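Nine-heme cytochrome c (Desulfovibrio desulfuricans, PDB 1OFW) carries nine c-type hemes and may relay electrons as part of a transmembrane redox complex that delivers them to the cytoplasm for sulfate reduction. Local coordinates at residues P135-T138 and P139-Q143; G153-E156 and A157-E161; D211-A214 and Q215-N219. All blocks are in the same frame, centred on the assembly; numbering follows the deposited sequence.

Contact 1: P135-T138 and P139-Q143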
loop_
_atom_site.group_PDB
_atom_site.type_symbol
_atom_site.label_atom_id
_atom_site.label_comp_id
_atom_site.label_asym_id
_atom_site.label_seq_id
_atom_site.Cartn_x
_atom_site.Cartn_y
_atom_site.Cartn_z
ATOM N N PRO A 135 -13.598 3.982 17.507
ATOM C CA PRO A 135 -14.762 3.279 18.056
ATOM C C PRO A 135 -15.726 4.180 18.777
ATOM O O PRO A 135 -16.870 3.809 19.007
ATOM C CB PRO A 135 -14.146 2.333 19.096
ATOM C CG PRO A 135 -12.769 2.086 18.569
ATOM C CD PRO A 135 -12.328 3.426 18.031
ATOM N N SER A 136 -15.334 5.387 19.133
ATOM C CA SER A 136 -16.231 6.298 19.831
ATOM C C SER A 136 -17.366 6.860 18.995
ATOM O O SER A 136 -18.395 7.322 19.510
ATOM C CB SER A 136 -15.383 7.464 20.369
ATOM O OG SER A 136 -14.382 6.942 21.230
ATOM N N MET A 137 -17.232 6.877 17.664
ATOM C CA MET A 137 -18.344 7.379 16.847
ATOM C C MET A 137 -19.617 6.599 17.105
ATOM O O MET A 137 -19.566 5.373 17.118
ATOM C CB MET A 137 -17.965 7.259 15.360
ATOM C CG MET A 137 -19.092 7.735 14.456
ATOM S SD MET A 137 -18.833 7.379 12.722
ATOM C CE MET A 137 -18.980 5.622 12.644
ATOM N N THR A 138 -20.759 7.235 17.300
ATOM C CA THR A 138 -21.984 6.479 17.543
ATOM C C THR A 138 -22.736 6.212 16.256
ATOM O O THR A 138 -22.521 6.857 15.230
ATOM C CB THR A 138 -22.959 7.293 18.437
ATOM O OG1 THR A 138 -23.314 8.492 17.720
ATOM C CG2 THR A 138 -22.334 7.743 19.742
ATOM N N PRO A 139 -23.702 5.297 16.239
ATOM C CA PRO A 139 -24.557 5.150 15.058
ATOM C C PRO A 139 -25.338 6.397 14.694
ATOM O O PRO A 139 -25.583 6.667 13.517
ATOM C CB PRO A 139 -25.531 4.046 15.476
ATOM C CG PRO A 139 -24.802 3.293 16.537
ATOM C CD PRO A 139 -24.008 4.332 17.303
ATOM N N GLU A 140 -25.742 7.216 15.668
ATOM C CA GLU A 140 -26.365 8.498 15.342
ATOM C C GLU A 140 -25.422 9.457 14.611
ATOM O O GLU A 140 -25.825 10.139 13.649
ATOM C CB GLU A 140 -26.888 9.104 16.662
ATOM C CG GLU A 140 -27.537 8.026 17.541
ATOM C CD GLU A 140 -26.640 7.310 18.524
ATOM O OE1 GLU A 140 -26.100 7.896 19.497
ATOM O OE2 GLU A 140 -26.430 6.095 18.388
ATOM N N GLN A 141 -24.165 9.523 15.055
ATOM C CA GLN A 141 -23.161 10.331 14.354
ATOM C C GLN A 141 -22.938 9.827 12.930
ATOM O O GLN A 141 -22.827 10.576 11.973
ATOM C CB GLN A 141 -21.864 10.313 15.160
ATOM C CG GLN A 141 -21.834 11.333 16.293
ATOM C CD GLN A 141 -20.655 11.108 17.224
ATOM O OE1 GLN A 141 -20.132 10.025 17.422
ATOM N NE2 GLN A 141 -20.242 12.220 17.812
ATOM N N MET A 142 -22.896 8.507 12.762
ATOM C CA MET A 142 -22.787 7.946 11.387
ATOM C C MET A 142 -23.897 8.403 10.496
ATOM O O MET A 142 -23.692 8.772 9.345
ATOM C CB MET A 142 -22.725 6.414 11.533
ATOM C CG MET A 142 -22.632 5.697 10.183
ATOM S SD MET A 142 -21.008 5.948 9.419
ATOM C CE MET A 142 -21.063 4.737 8.112
ATOM N N GLN A 143 -25.157 8.398 11.037
ATOM C CA GLN A 143 -26.282 8.838 10.240
ATOM C C GLN A 143 -26.161 10.293 9.828
ATOM O O GLN A 143 -26.396 10.704 8.701
ATOM C CB GLN A 143 -27.626 8.685 10.995
ATOM C CG GLN A 143 -28.032 7.217 11.165
ATOM C CD GLN A 143 -28.258 6.562 9.811
ATOM O OE1 GLN A 143 -29.061 7.058 9.008
ATOM N NE2 GLN A 143 -27.491 5.511 9.550
HETATM O O HOH W 1 -24.174 10.413 19.220
#

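Contact 2: G153-E156 and A157-E161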
loop_
_atom_site.group_PDB
_atom_site.type_symbol
_atom_site.label_atom_id
_atom_site.label_comp_id
_atom_site.label_asym_id
_atom_site.label_seq_id
_atom_site.Cartn_x
_atom_site.Cartn_y
_atom_site.Cartn_z
ATOM N N GLY A 153 -17.770 20.655 14.157
ATOM C CA GLY A 153 -17.032 20.445 15.392
ATOM C C GLY A 153 -17.061 18.986 15.808
ATOM O O GLY A 153 -16.127 18.468 16.419
ATOM N N ASP A 154 -18.142 18.283 15.477
ATOM C CA ASP A 154 -18.254 16.867 15.764
ATOM C C ASP A 154 -17.373 16.076 14.792
ATOM O O ASP A 154 -16.713 15.123 15.238
ATOM C CB ASP A 154 -19.713 16.462 15.656
ATOM C CG ASP A 154 -20.552 16.787 16.884
ATOM O OD1 ASP A 154 -21.691 16.271 16.922
ATOM O OD2 ASP A 154 -20.114 17.522 17.789
ATOM N N ASN A 155 -17.361 16.470 13.532
ATOM C CA ASN A 155 -16.487 15.768 12.574
ATOM C C ASN A 155 -15.039 15.925 13.048
ATOM O O ASN A 155 -14.258 14.978 13.219
ATOM C CB ASN A 155 -16.696 16.279 11.177
ATOM C CG ASN A 155 -15.978 15.529 10.085
ATOM O OD1 ASN A 155 -14.746 15.393 10.082
ATOM N ND2 ASN A 155 -16.750 15.050 9.127
ATOM N N GLU A 156 -14.632 17.155 13.360
ATOM C CA GLU A 156 -13.215 17.335 13.729
ATOM C C GLU A 156 -12.852 16.625 15.020
ATOM O O GLU A 156 -11.715 16.136 15.180
ATOM C CB GLU A 156 -12.919 18.845 13.817
ATOM C CG GLU A 156 -13.042 19.488 12.444
ATOM C CD GLU A 156 -12.841 20.987 12.430
ATOM O OE1 GLU A 156 -13.477 21.676 13.259
ATOM O OE2 GLU A 156 -12.051 21.445 11.571
ATOM N N ALA A 157 -13.781 16.541 15.968
ATOM C CA ALA A 157 -13.475 15.870 17.215
ATOM C C ALA A 157 -13.266 14.365 16.958
ATOM O O ALA A 157 -12.322 13.821 17.514
ATOM C CB ALA A 157 -14.534 16.058 18.292
ATOM N N LEU A 158 -14.129 13.789 16.134
ATOM C CA LEU A 158 -13.987 12.363 15.786
ATOM C C LEU A 158 -12.669 12.135 15.043
ATOM O O LEU A 158 -11.960 11.168 15.312
ATOM C CB LEU A 158 -15.155 11.890 14.926
ATOM C CG LEU A 158 -16.509 11.693 15.650
ATOM C CD1 LEU A 158 -17.589 11.448 14.615
ATOM C CD2 LEU A 158 -16.428 10.568 16.657
ATOM N N ALA A 159 -12.356 13.033 14.108
ATOM C CA ALA A 159 -11.125 12.900 13.342
ATOM C C ALA A 159 -9.915 13.010 14.256
ATOM O O ALA A 159 -8.944 12.253 14.185
ATOM C CB ALA A 159 -11.077 13.978 12.269
ATOM N N ALA A 160 -9.942 13.985 15.180
ATOM C CA ALA A 160 -8.786 14.144 16.061
ATOM C C ALA A 160 -8.613 12.983 17.001
ATOM O O ALA A 160 -7.504 12.531 17.291
ATOM C CB ALA A 160 -8.947 15.436 16.852
ATOM N N GLU A 161 -9.699 12.459 17.531
ATOM C CA GLU A 161 -9.638 11.304 18.415
ATOM C C GLU A 161 -9.030 10.124 17.677
ATOM O O GLU A 161 -8.174 9.390 18.153
ATOM C CB GLU A 161 -11.031 10.981 18.958
ATOM C CG GLU A 161 -11.049 9.705 19.763
ATOM C CD GLU A 161 -12.413 9.457 20.395
ATOM O OE1 GLU A 161 -13.371 10.196 20.112
ATOM O OE2 GLU A 161 -12.503 8.498 21.188
#

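Contact 3: D211-A214 and Q215-N219. With HEC (heme c), chain F.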
loop_
_atom_site.group_PDB
_atom_site.type_symbol
_atom_site.label_atom_id
_atom_site.label_comp_id
_atom_site.label_asym_id
_atom_site.label_seq_id
_atom_site.Cartn_x
_atom_site.Cartn_y
_atom_site.Cartn_z
ATOM N N ASP A 211 9.036 6.707 6.327
ATOM C CA ASP A 211 8.042 6.987 5.309
ATOM C C ASP A 211 6.642 6.720 5.820
ATOM O O ASP A 211 6.294 5.632 6.239
ATOM C CB ASP A 211 8.275 6.197 4.013
ATOM C CG ASP A 211 7.331 6.711 2.945
ATOM O OD1 ASP A 211 7.761 7.567 2.132
ATOM O OD2 ASP A 211 6.164 6.284 2.894
ATOM N N LYS A 212 5.794 7.764 5.817
ATOM C CA LYS A 212 4.535 7.640 6.494
ATOM C C LYS A 212 3.564 6.738 5.753
ATOM O O LYS A 212 2.715 6.079 6.377
ATOM C CB LYS A 212 3.896 9.027 6.701
ATOM C CG LYS A 212 4.640 9.894 7.719
ATOM C CD LYS A 212 3.883 11.179 8.025
ATOM C CE LYS A 212 4.568 11.977 9.143
ATOM N NZ LYS A 212 5.882 12.515 8.709
ATOM N N LEU A 213 3.672 6.760 4.437
ATOM C CA LEU A 213 2.777 5.887 3.672
ATOM C C LEU A 213 3.122 4.411 3.877
ATOM O O LEU A 213 2.266 3.542 4.168
ATOM C CB LEU A 213 2.832 6.319 2.206
ATOM C CG LEU A 213 1.979 5.506 1.249
ATOM C CD1 LEU A 213 0.503 5.514 1.635
ATOM C CD2 LEU A 213 2.195 6.026 -0.168
ATOM N N ALA A 214 4.412 4.122 3.752
ATOM C CA ALA A 214 4.871 2.755 3.996
ATOM C C ALA A 214 4.508 2.319 5.388
ATOM O O ALA A 214 3.990 1.210 5.602
ATOM C CB ALA A 214 6.374 2.670 3.761
ATOM N N GLN A 215 4.786 3.156 6.385
ATOM C CA GLN A 215 4.513 2.796 7.771
ATOM C C GLN A 215 3.073 2.404 8.034
ATOM O O GLN A 215 2.734 1.494 8.781
ATOM C CB GLN A 215 4.854 3.988 8.694
ATOM C CG GLN A 215 6.354 4.161 8.930
ATOM C CD GLN A 215 6.610 5.478 9.671
ATOM O OE1 GLN A 215 5.754 6.345 9.825
ATOM N NE2 GLN A 215 7.840 5.663 10.098
ATOM N N ALA A 216 2.119 3.126 7.414
ATOM C CA ALA A 216 0.715 2.859 7.558
ATOM C C ALA A 216 0.248 1.552 6.952
ATOM O O ALA A 216 -0.558 0.861 7.553
ATOM C CB ALA A 216 -0.110 3.966 6.870
ATOM N N PHE A 217 0.751 1.232 5.758
ATOM C CA PHE A 217 0.259 0.047 5.035
ATOM C C PHE A 217 1.076 -1.205 5.360
ATOM O O PHE A 217 0.539 -2.303 5.195
ATOM C CB PHE A 217 0.209 0.303 3.523
ATOM C CG PHE A 217 -1.013 1.177 3.201
ATOM C CD1 PHE A 217 -0.928 2.546 3.166
ATOM C CD2 PHE A 217 -2.209 0.548 2.969
ATOM C CE1 PHE A 217 -2.098 3.276 2.896
ATOM C CE2 PHE A 217 -3.344 1.259 2.663
ATOM C CZ PHE A 217 -3.269 2.628 2.596
ATOM N N HIS A 218 2.292 -1.036 5.845
ATOM C CA HIS A 218 3.122 -2.185 6.293
ATOM C C HIS A 218 2.717 -2.462 7.721
ATOM O O HIS A 218 3.413 -2.102 8.675
ATOM C CB HIS A 218 4.584 -1.829 6.155
ATOM C CG HIS A 218 5.062 -1.550 4.768
ATOM N ND1 HIS A 218 6.256 -0.939 4.536
ATOM C CD2 HIS A 218 4.563 -1.756 3.526
ATOM C CE1 HIS A 218 6.482 -0.799 3.237
ATOM N NE2 HIS A 218 5.429 -1.299 2.598
ATOM N N ASN A 219 1.538 -3.047 7.854
ATOM C CA ASN A 219 0.862 -2.946 9.145
ATOM C C ASN A 219 0.746 -4.262 9.899
ATOM O O ASN A 219 -0.135 -4.392 10.752
ATOM C CB ASN A 219 -0.517 -2.316 8.926
ATOM C CG ASN A 219 -1.322 -3.035 7.871
ATOM O OD1 ASN A 219 -1.176 -4.225 7.574
ATOM N ND2 ASN A 219 -2.214 -2.274 7.233
HETATM FE FE HEC F . 5.316 -1.507 0.581
HETATM C CHA HEC F . 2.264 -3.088 0.969
HETATM C CHB HEC F . 3.709 1.460 0.187
HETATM C CHC HEC F . 8.306 0.099 0.318
HETATM C CHD HEC F . 6.900 -4.509 0.844
HETATM N NA HEC F . 3.402 -0.940 0.579
HETATM C C1A HEC F . 2.283 -1.725 0.700
HETATM C C2A HEC F . 1.084 -0.950 0.477
HETATM C C3A HEC F . 1.479 0.329 0.239
HETATM C C4A HEC F . 2.926 0.341 0.341
HETATM C CMA HEC F . 0.605 1.543 -0.099
HETATM C CAA HEC F . -0.326 -1.526 0.496
HETATM C CBA HEC F . -0.602 -2.352 -0.802
HETATM C CGA HEC F . -0.885 -1.433 -1.962
HETATM O O1A HEC F . -1.760 -0.550 -1.834
HETATM O O2A HEC F . -0.236 -1.524 -3.021
HETATM N NB HEC F . 5.891 0.396 0.306
HETATM C C1B HEC F . 5.085 1.506 0.136
HETATM C C2B HEC F . 5.867 2.683 -0.124
HETATM C C3B HEC F . 7.161 2.311 -0.104
HETATM C C4B HEC F . 7.171 0.874 0.184
HETATM C CMB HEC F . 5.214 4.066 -0.390
HETATM C CAB HEC F . 8.418 3.151 -0.341
HETATM C CBB HEC F . 8.559 4.309 0.658
HETATM N NC HEC F . 7.219 -2.106 0.546
HETATM C C1C HEC F . 8.317 -1.264 0.477
HETATM C C2C HEC F . 9.540 -2.062 0.597
HETATM C C3C HEC F . 9.154 -3.349 0.698
HETATM C C4C HEC F . 7.699 -3.392 0.708
HETATM C CMC HEC F . 10.958 -1.476 0.575
HETATM C CAC HEC F . 10.047 -4.602 0.733
HETATM C CBC HEC F . 11.019 -4.653 1.936
HETATM N ND HEC F . 4.690 -3.390 0.778
HETATM C C1D HEC F . 5.523 -4.515 0.910
HETATM C C2D HEC F . 4.701 -5.688 1.134
HETATM C C3D HEC F . 3.418 -5.305 1.180
HETATM C C4D HEC F . 3.413 -3.875 0.966
HETATM C CMD HEC F . 5.282 -7.096 1.310
HETATM C CAD HEC F . 2.159 -6.144 1.461
HETATM C CBD HEC F . 1.294 -6.365 0.186
HETATM C CGD HEC F . -0.118 -6.843 0.624
HETATM O O1D HEC F . -0.219 -7.999 1.032
HETATM O O2D HEC F . -1.096 -6.067 0.571
#

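Contact 1: P135-T138 and P139-Q143
Thr-138 and Gln-141 grip each other in a capping box at the N terminus of helix 139-147. Thr-138 is the N-cap: its OG1 accepts from Gln-141 N at 3.0 Å. The threonine chi1 of 62° allows this bond by setting OG1 between its own backbone N and carbonyl carbon, facing the first turn. In return Gln-141 OE1 accepts from Thr-138 N at 2.9 Å, a somewhat bent bond (158°) with the donor tilted a little from the amide carbonyl plane. Thr-138 O then accepts from Met-142 N at 3.0 Å and starts the regular helical bonding. A water spans the outer side, 2.6 Å from Thr-138 OG1 and donating to Glu-140 OE1.

Packing lies on the other side of the cap. The Met-137 and Gln-141 side chains run alongside each other, antiparallel, with CG of Met-137 next to CB of Gln-141, and Leu-158 of helix 152-164 packs against both. Met-142, which is buried, also rests on Pro-18, Ala-29 and Pro-32. Met-137 bends at chi3 (69°), bringing its methyl CE to 3.8 Å from Met-142 SD.

Contact 2: G153-E156 and A157-E161
Glu-156 and Ala-157, neighbours in sequence near the middle of alpha-helix 152-164, each bond four residues away, Glu-156 forward and Ala-157 back: Glu-156 O accepts from Ala-160 N, and Ala-157 N donates to Gly-153 O. The contact is thus a run of i to i+4 backbone bonds, with the CB atoms of Asp-154, Asn-155 and Glu-156 directed away from the residues that follow.

The bond at Ala-157 is the more bent of these two. Its nitrogen stands 3.1 Å from Gly-153 O and well above that carbonyl's plane, with an N-H...O angle of 146°. The methyl CB of Ala-157 comes down beside the same oxygen, 3.4 Å from Gly-153 O. The pattern repeats at Glu-156, whose O lies 2.8 Å from Ala-160 N and 3.3 Å from Ala-160 CB. The acidic chain itself leaves the helix: beyond CG it runs extended (chi2 177°), and it touches Pro-11 in a loop.

Asn-155 carries two roles. Its backbone O takes the N-H of Ala-159 nearly head-on, at 2.9 Å, while its side-chain OD1 accepts from Val-15 N and so ties the helix to strand 13-16. Leu-158 and Ala-159, both buried, face that strand too: Leu-158 packs on Val-15, and the methyl of Ala-159 meets Ala-13 and Val-15. This side of the helix therefore lies against strand 13-16, one strand of a two-stranded antiparallel sheet, whereas Gly-153, Glu-156 and Ala-157 belong to its exposed side. Leu-158 N bonds to Asp-154 O at 3.0 Å. The leucine side chain stays close to that acceptor, with CG 3.5 Å from Asp-154 O.

Contact 3: D211-A214 and Q215-N219
His-218 and Ala-214 meet beside a heme iron: His-218 NE2 binds the iron of heme 4 at 2.0 Å, and His-115 supplies the other axial nitrogen. This is the bis-histidine ligation of a multiheme cytochrome c. Ala-214 steadies the ligand from one turn earlier. Its O accepts from His-218 N at 2.8 Å and lies over one face of the imidazole, while its methyl CB sits 3.5 Å from His-218 CE1. His-218 is the first residue to leave helical geometry and is the centre of an inverse gamma turn.

Phe-217, Leu-213 and Asp-211 pack on the same heme, the first over a pyrrole ring and the others at its periphery. Phe-217 CB packs 3.4 Å from heme C2A, and the heme methyl CMA lies over one face of the phenyl ring. Leu-213 O sits at that ring's edge, in its plane. The leucine divides its two branches: CD1 reaches 3.6 Å from Phe-217 CD1, and CD2 is directed to the heme methyl CMB. Asp-211 CG touches heme CBB at 3.5 Å.

Further out, Asp-211 N-caps the helix. A chi1 of -171° swings its carboxylate toward the first turn, where OD2 accepts from Ala-214 N at 2.9 Å through its anti lone pair, almost straight (174°). OD1 makes a salt bridge with Arg-108.

Lys-212, Leu-213 and Ala-216 also touch a second heme c. Helix 212-217 lies against two others: Leu-213 touches His-101 and Gln-104 of helix 97-107, while Ala-216 and Phe-217 rest on Thr-129 of helix 124-130.

Overall arrangement
From the N terminus, the three contacts come in series, each within one unbroken stretch, so none closes a long loop and none nest or cross. Contact 1 joins the end of the loop after helix 124-130 to the start of helix 139-147. Contact 2 lies in the next helix, 152-164, and touches contact 1: Ser-136 OG probably hydrogen-bonds Glu-161 OE2, and the centres are about 11 Å apart. Together they join this helical pair to strand 13-16 and nearby loops at the periphery. Contact 3 comes later, its centre about 7 Å from the centre of the chain, where helix 212-217 serves heme 4, placed asymmetrically between the two tetraheme clusters. Its nearest atoms stay about 14 Å from contact 2 and 16 Å from contact 1.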